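Local atomic coordinates of sugar ABC transporter, periplasmic sugar-binding protein (Caulobacter crescentus, PDB entry 4IRX), a protein that binds myo-inositol between its two domains and probably delivers it to a membrane ABC transporter for nutrient uptake. Residues P72-K76 and P141-S145; P194-I198 and A221-V225. All coordinates share one frame. Residue numbers count along the deposited sequence, not the author numbering.

Contact 1. Residues P72-K76 and P141-S145. With INS (1,2,3,4,5,6-hexahydroxy-cyclohexane), chain C.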
ATOM      1  N   PRO A  72       7.714   5.092   4.842  1.00 11.73           N
ATOM      2  CA  PRO A  72       7.969   6.522   4.582  1.00 10.08           C
ATOM      3  C   PRO A  72       6.810   7.193   3.856  1.00 14.24           C
ATOM      4  O   PRO A  72       6.247   6.577   2.952  1.00 12.16           O
ATOM      5  CB  PRO A  72       9.195   6.510   3.666  1.00 11.63           C
ATOM      6  CG  PRO A  72       9.166   5.129   3.006  1.00 12.63           C
ATOM      7  CD  PRO A  72       8.616   4.208   4.075  1.00 11.02           C
ATOM      8  N   THR A  73       6.498   8.442   4.202  1.00 12.81           N
ATOM      9  CA  THR A  73       5.488   9.220   3.478  1.00 11.96           C
ATOM     10  C   THR A  73       5.853   9.380   2.008  1.00 13.68           C
ATOM     11  O   THR A  73       4.977   9.391   1.141  1.00 16.02           O
ATOM     12  CB  THR A  73       5.310  10.630   4.087  1.00 14.89           C
ATOM     13  OG1 THR A  73       6.558  11.330   3.991  1.00 21.32           O
ATOM     14  CG2 THR A  73       4.866  10.544   5.531  1.00 16.02           C
ATOM     15  N   ASP A  74       7.144   9.518   1.741  1.00 13.48           N
ATOM     16  CA  ASP A  74       7.692   9.652   0.403  1.00 12.67           C
ATOM     17  C   ASP A  74       9.022   8.886   0.368  1.00 15.66           C
ATOM     18  O   ASP A  74       9.917   9.125   1.188  1.00 13.24           O
ATOM     19  CB  ASP A  74       7.896  11.142   0.085  1.00 18.04           C
ATOM     20  CG  ASP A  74       8.347  11.380  -1.329  1.00 20.05           C
ATOM     21  OD1 ASP A  74       9.512  11.076  -1.649  1.00 16.16           O
ATOM     22  OD2 ASP A  74       7.538  11.899  -2.134  1.00 27.06           O
ATOM     23  N   SER A  75       9.134   7.953  -0.565  1.00 13.48           N
ATOM     24  CA  SER A  75      10.249   7.016  -0.613  1.00 13.00           C
ATOM     25  C   SER A  75      11.602   7.687  -0.826  1.00 17.08           C
ATOM     26  O   SER A  75      12.610   7.255  -0.251  1.00 18.06           O
ATOM     27  CB  SER A  75      10.012   5.935  -1.668  1.00 14.35           C
ATOM     28  OG  SER A  75       8.967   5.041  -1.266  1.00 12.83           O
ATOM     29  N   LYS A  76      11.634   8.754  -1.622  1.00 16.59           N
ATOM     30  CA  LYS A  76      12.877   9.497  -1.837  1.00 18.64           C
ATOM     31  C   LYS A  76      13.156  10.508  -0.746  1.00 13.36           C
ATOM     32  O   LYS A  76      14.322  10.703  -0.374  1.00 15.94           O
ATOM     33  CB  LYS A  76      12.833  10.234  -3.177  1.00 20.86           C
ATOM     34  CG  LYS A  76      12.711   9.357  -4.393  1.00 35.15           C
ATOM     35  CD  LYS A  76      13.922   8.468  -4.548  1.00 44.38           C
ATOM     36  CE  LYS A  76      13.911   7.774  -5.903  1.00 52.00           C
ATOM     37  NZ  LYS A  76      13.809   8.780  -6.991  1.00 50.03           N
ATOM     38  N   PRO A 141       1.136   9.317  -4.104  1.00 12.59           N
ATOM     39  CA  PRO A 141       2.035   9.444  -5.261  1.00 16.44           C
ATOM     40  C   PRO A 141       3.535   9.395  -5.000  1.00 19.60           C
ATOM     41  O   PRO A 141       4.262   8.990  -5.905  1.00 25.11           O
ATOM     42  CB  PRO A 141       1.673  10.823  -5.836  1.00 17.34           C
ATOM     43  CG  PRO A 141       0.250  11.004  -5.452  1.00 18.98           C
ATOM     44  CD  PRO A 141       0.065  10.332  -4.109  1.00 16.90           C
ATOM     45  N   GLY A 142       3.979   9.782  -3.816  1.00 19.02           N
ATOM     46  CA  GLY A 142       5.402   9.732  -3.497  1.00 20.62           C
ATOM     47  C   GLY A 142       5.902   8.377  -3.022  1.00 17.70           C
ATOM     48  O   GLY A 142       7.097   8.173  -2.822  1.00 16.57           O
ATOM     49  N   SER A 143       4.993   7.435  -2.829  1.00 14.59           N
ATOM     50  CA  SER A 143       5.348   6.118  -2.321  0.68 12.62           C
ATOM     51  C   SER A 143       5.874   5.193  -3.431  1.00 12.96           C
ATOM     52  O   SER A 143       5.312   5.150  -4.514  1.00 12.43           O
ATOM     53  CB  SER A 143       4.101   5.500  -1.689  0.68 13.84           C
ATOM     54  OG  SER A 143       4.312   4.152  -1.317  0.68 11.56           O
ATOM     55  N   SER A 144       6.929   4.424  -3.153  1.00 11.41           N
ATOM     56  CA  SER A 144       7.375   3.389  -4.097  1.00 11.44           C
ATOM     57  C   SER A 144       6.238   2.448  -4.500  1.00 13.87           C
ATOM     58  O   SER A 144       6.208   1.931  -5.615  1.00 11.40           O
ATOM     59  CB  SER A 144       8.534   2.564  -3.529  1.00 12.31           C
ATOM     60  OG  SER A 144       8.069   1.693  -2.507  1.00 12.39           O
ATOM     61  N   SER A 145       5.278   2.240  -3.603  1.00  9.10           N
ATOM     62  CA  SER A 145       4.196   1.319  -3.915  1.00 10.44           C
ATOM     63  C   SER A 145       3.329   1.852  -5.052  1.00 13.56           C
ATOM     64  O   SER A 145       2.884   1.081  -5.910  1.00 11.73           O
ATOM     65  CB  SER A 145       3.369   1.003  -2.680  1.00 13.48           C
ATOM     66  OG  SER A 145       2.795   2.191  -2.171  1.00 13.66           O
TER
HETATM   67  C1  INS C 401      -0.437   0.352   0.678  1.00  8.24           C
HETATM   68  C2  INS C 401      -1.916   0.168   0.598  1.00  8.99           C
HETATM   69  C3  INS C 401      -2.584   1.432   1.074  1.00  8.66           C
HETATM   70  C4  INS C 401      -2.193   2.584   0.204  1.00 10.19           C
HETATM   71  C5  INS C 401      -0.733   2.822   0.297  1.00  8.58           C
HETATM   72  C6  INS C 401       0.037   1.577  -0.079  1.00 10.68           C
HETATM   73  O1  INS C 401       0.222  -0.798   0.211  1.00  8.29           O
HETATM   74  O2  INS C 401      -2.280  -0.141  -0.713  1.00 10.06           O
HETATM   75  O3  INS C 401      -3.982   1.276   1.101  1.00  9.33           O
HETATM   76  O4  INS C 401      -2.905   3.729   0.549  1.00 11.40           O
HETATM   77  O5  INS C 401      -0.391   3.898  -0.516  1.00 10.97           O
HETATM   78  O6  INS C 401       1.424   1.790  -0.026  1.00  8.84           O
HETATM   79  O   HOH W   1       9.358   8.941  -3.945  1.00 24.31           O
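This is a buried polar contact of a loop with the loop and N-terminal end of a helix, between the two domains: P72-K76 follows strand 67-70 of the seven-stranded sheet, while P141-S145 follows strand 132-138 of the four-stranded sheet and enters helix 144-160. Two hydrogen bonds carry it. S75 N donates to G142 O (3.0 Å, 167°), and S144 N, already helical, donates to S75 OG (2.8 Å, 153°). The S75 hydroxyl also bonds N98 O, thus acting as acceptor and donor. D74 CA adds a CA-H...O contact of 3.6 Å to G142 O, and a water links that carbonyl (2.6 Å) to K76 N (3.3 Å). D74 OD1 accepts a hydrogen bond from A77 N, while D74 OD2 lies 3.3 Å from G142 CA; an ideal CB on residue 142 would stand 2.2 Å from this oxygen, so a side chain would clash. S143 OG, at the N-cap, hydrogen-bonds S145 OG (2.6 Å), which lies 2.6 Å from INS O6. D96, D140 and N139 also bond the ligand. Loops from the C-terminal ends of strands in both domains meeting beside an enclosed sugar-like ligand are characteristic of the closed state of a periplasmic binding protein.

Contact 2. Residues P194-I198 and A221-V225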
ATOM      1  N   PRO A 194     -18.269   5.851 -21.573  1.00 18.27           N
ATOM      2  CA  PRO A 194     -17.753   5.490 -20.253  1.00 15.51           C
ATOM      3  C   PRO A 194     -16.672   4.423 -20.306  1.00 15.27           C
ATOM      4  O   PRO A 194     -16.602   3.641 -21.269  1.00 18.70           O
ATOM      5  CB  PRO A 194     -18.988   4.975 -19.496  1.00 17.80           C
ATOM      6  CG  PRO A 194     -20.019   4.736 -20.514  1.00 30.97           C
ATOM      7  CD  PRO A 194     -19.721   5.634 -21.671  1.00 21.21           C
ATOM      8  N   PRO A 195     -15.788   4.415 -19.305  1.00 10.46           N
ATOM      9  CA  PRO A 195     -14.714   3.427 -19.308  1.00 11.54           C
ATOM     10  C   PRO A 195     -15.260   2.037 -19.054  1.00 11.22           C
ATOM     11  O   PRO A 195     -16.327   1.834 -18.442  1.00 13.32           O
ATOM     12  CB  PRO A 195     -13.834   3.860 -18.126  1.00 14.32           C
ATOM     13  CG  PRO A 195     -14.826   4.525 -17.176  1.00 14.66           C
ATOM     14  CD  PRO A 195     -15.806   5.232 -18.073  1.00 13.90           C
ATOM     15  N   ASP A 196     -14.504   1.053 -19.503  1.00  8.73           N
ATOM     16  CA  ASP A 196     -14.811  -0.326 -19.182  1.00 10.33           C
ATOM     17  C   ASP A 196     -14.343  -0.724 -17.791  1.00  8.62           C
ATOM     18  O   ASP A 196     -14.973  -1.509 -17.105  1.00  9.46           O
ATOM     19  CB  ASP A 196     -14.129  -1.253 -20.201  1.00 11.18           C
ATOM     20  CG  ASP A 196     -14.694  -1.090 -21.577  1.00 12.86           C
ATOM     21  OD1 ASP A 196     -15.865  -1.490 -21.742  1.00 13.82           O
ATOM     22  OD2 ASP A 196     -14.007  -0.558 -22.491  1.00 11.97           O
ATOM     23  N   VAL A 197     -13.194  -0.194 -17.389  1.00  8.66           N
ATOM     24  CA  VAL A 197     -12.536  -0.612 -16.165  1.00  8.23           C
ATOM     25  C   VAL A 197     -11.943   0.605 -15.481  1.00  8.68           C
ATOM     26  O   VAL A 197     -11.361   1.465 -16.135  1.00 10.04           O
ATOM     27  CB  VAL A 197     -11.391  -1.614 -16.444  1.00 10.06           C
ATOM     28  CG1 VAL A 197     -10.625  -2.004 -15.133  1.00 13.56           C
ATOM     29  CG2 VAL A 197     -11.914  -2.834 -17.180  1.00 12.69           C
ATOM     30  N   ILE A 198     -12.152   0.683 -14.171  1.00  8.71           N
ATOM     31  CA  ILE A 198     -11.465   1.651 -13.318  1.00  7.93           C
ATOM     32  C   ILE A 198     -10.542   0.831 -12.404  1.00 10.49           C
ATOM     33  O   ILE A 198     -10.994   0.094 -11.509  1.00 11.63           O
ATOM     34  CB  ILE A 198     -12.469   2.473 -12.473  1.00  8.98           C
ATOM     35  CG1 ILE A 198     -13.517   3.099 -13.382  1.00 11.66           C
ATOM     36  CG2 ILE A 198     -11.740   3.575 -11.745  1.00 12.25           C
ATOM     37  CD1 ILE A 198     -14.610   3.868 -12.653  1.00 13.05           C
ATOM     38  N   ALA A 221     -21.640  -3.668 -13.632  1.00 22.55           N
ATOM     39  CA  ALA A 221     -21.311  -4.764 -14.533  1.00 27.65           C
ATOM     40  C   ALA A 221     -20.616  -4.285 -15.826  1.00 37.91           C
ATOM     41  O   ALA A 221     -19.814  -5.012 -16.412  1.00 34.59           O
ATOM     42  CB  ALA A 221     -22.572  -5.545 -14.871  1.00 42.06           C
ATOM     43  N   LYS A 222     -20.924  -3.062 -16.259  1.00 23.81           N
ATOM     44  CA  LYS A 222     -20.368  -2.491 -17.491  1.00 24.58           C
ATOM     45  C   LYS A 222     -19.160  -1.587 -17.233  1.00 17.73           C
ATOM     46  O   LYS A 222     -18.281  -1.432 -18.086  1.00 22.99           O
ATOM     47  CB  LYS A 222     -21.449  -1.732 -18.258  1.00 26.84           C
ATOM     48  CG  LYS A 222     -22.459  -2.663 -18.933  1.00 36.41           C
ATOM     49  CD  LYS A 222     -23.426  -1.889 -19.826  1.00 52.53           C
ATOM     50  CE  LYS A 222     -22.769  -1.487 -21.143  1.00 62.02           C
ATOM     51  NZ  LYS A 222     -22.616  -2.667 -22.049  1.00 58.24           N
ATOM     52  N   VAL A 223     -19.154  -0.956 -16.068  1.00 15.53           N
ATOM     53  CA  VAL A 223     -18.014  -0.145 -15.637  1.00 13.52           C
ATOM     54  C   VAL A 223     -17.472  -0.888 -14.429  1.00 18.04           C
ATOM     55  O   VAL A 223     -17.999  -0.770 -13.328  1.00 23.13           O
ATOM     56  CB  VAL A 223     -18.436   1.284 -15.264  1.00 15.54           C
ATOM     57  CG1 VAL A 223     -17.217   2.134 -14.851  1.00 20.33           C
ATOM     58  CG2 VAL A 223     -19.190   1.915 -16.425  1.00 15.09           C
ATOM     59  N   LYS A 224     -16.400  -1.645 -14.644  1.00 15.51           N
ATOM     60  CA  LYS A 224     -15.856  -2.543 -13.642  1.00 13.77           C
ATOM     61  C   LYS A 224     -14.774  -1.899 -12.806  1.00 16.53           C
ATOM     62  O   LYS A 224     -13.886  -1.236 -13.335  1.00 17.59           O
ATOM     63  CB  LYS A 224     -15.300  -3.782 -14.321  1.00 13.57           C
ATOM     64  CG  LYS A 224     -16.358  -4.559 -15.067  1.00 16.86           C
ATOM     65  CD  LYS A 224     -15.824  -5.875 -15.569  1.00 25.33           C
ATOM     66  CE  LYS A 224     -16.908  -6.647 -16.331  1.00 31.98           C
ATOM     67  NZ  LYS A 224     -18.054  -7.042 -15.463  1.00 34.79           N
ATOM     68  N   VAL A 225     -14.811  -2.167 -11.507  1.00 14.82           N
ATOM     69  CA  VAL A 225     -13.845  -1.578 -10.591  1.00 13.04           C
ATOM     70  C   VAL A 225     -12.974  -2.665  -9.978  1.00 13.51           C
ATOM     71  O   VAL A 225     -13.483  -3.678  -9.514  1.00 12.89           O
ATOM     72  CB  VAL A 225     -14.574  -0.791  -9.455  1.00 13.09           C
ATOM     73  CG1 VAL A 225     -13.613  -0.327  -8.380  1.00 14.42           C
ATOM     74  CG2 VAL A 225     -15.346   0.406 -10.035  1.00 16.53           C
TER
HETATM   75  O   HOH W   2     -18.737   1.048 -19.959  1.00 29.39           O
HETATM   76  O   HOH W   3     -17.171  -3.053 -19.927  1.00 20.65           O
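P194 begins the approach to strand 197-200 with a light apolar touch, its CB 4.3 Å from V223 CG2. P195 comes closer: its CG is 4.1 Å from V223 CG1, and its carbonyl shares a water with the neighbouring loop, the water donating to P195 O (3.0 Å) and to K222 O (3.1 Å). At D196 direct pairing starts, since K224 N donates to D196 O at 2.8 Å and a nearly straight 175°. The D196 carboxylate reaches K222 indirectly, through a second water 2.7 Å from both D196 OD1 and K222 O, while D196 OD2 accepts a bond from R133 N. V197 pairs with K224 in parallel register (CA-CA 4.6 Å); its own CA makes a CA-H...O contact of 3.2 Å with K224 O. I198 N then donates to that same oxygen (2.7 Å, 168°). K224 thus bonds the residues flanking V197, the pattern that defines a parallel bridge between V197 and K224, and its side chain turns back so that NZ donates to A221 O (2.8 Å). The bridge I198-V225 follows (CA-CA 4.8 Å), making a short parallel ladder. I198 also fills the apolar side, with CD1 3.8 Å from V223 CG1 and CB 4.3 Å from V225 CG2.

The two strands belong to the beta-alpha-beta unit 197-200, 203-215, 224-226. I198, V223 and V225 pack against its helix 203-215, V197 and K224 meet W123 of helix 113-127 on the other face, and strand 132-138 flanks strand 197-200 on the side away from 224-226.

Contact 1 joins the two domains, whereas contact 2 lies wholly within the one built on the four-stranded parallel sheet. Their centres are 28 Å apart and their nearest atoms about 15 Å, so they do not touch. Strand 132-138 spans the gap: R133 at its start bonds D196 of contact 2, and its far end leads into N139 and D140 of the pocket and then P141-S145. The ligand separates their roles. S145 of contact 1 meets INS directly, while the V225 side chain of contact 2 is about 14 Å from it. The strands paired in contact 2 nevertheless continue toward the pocket, 197-200 leading to L201 and N202, and 224-226 to D229.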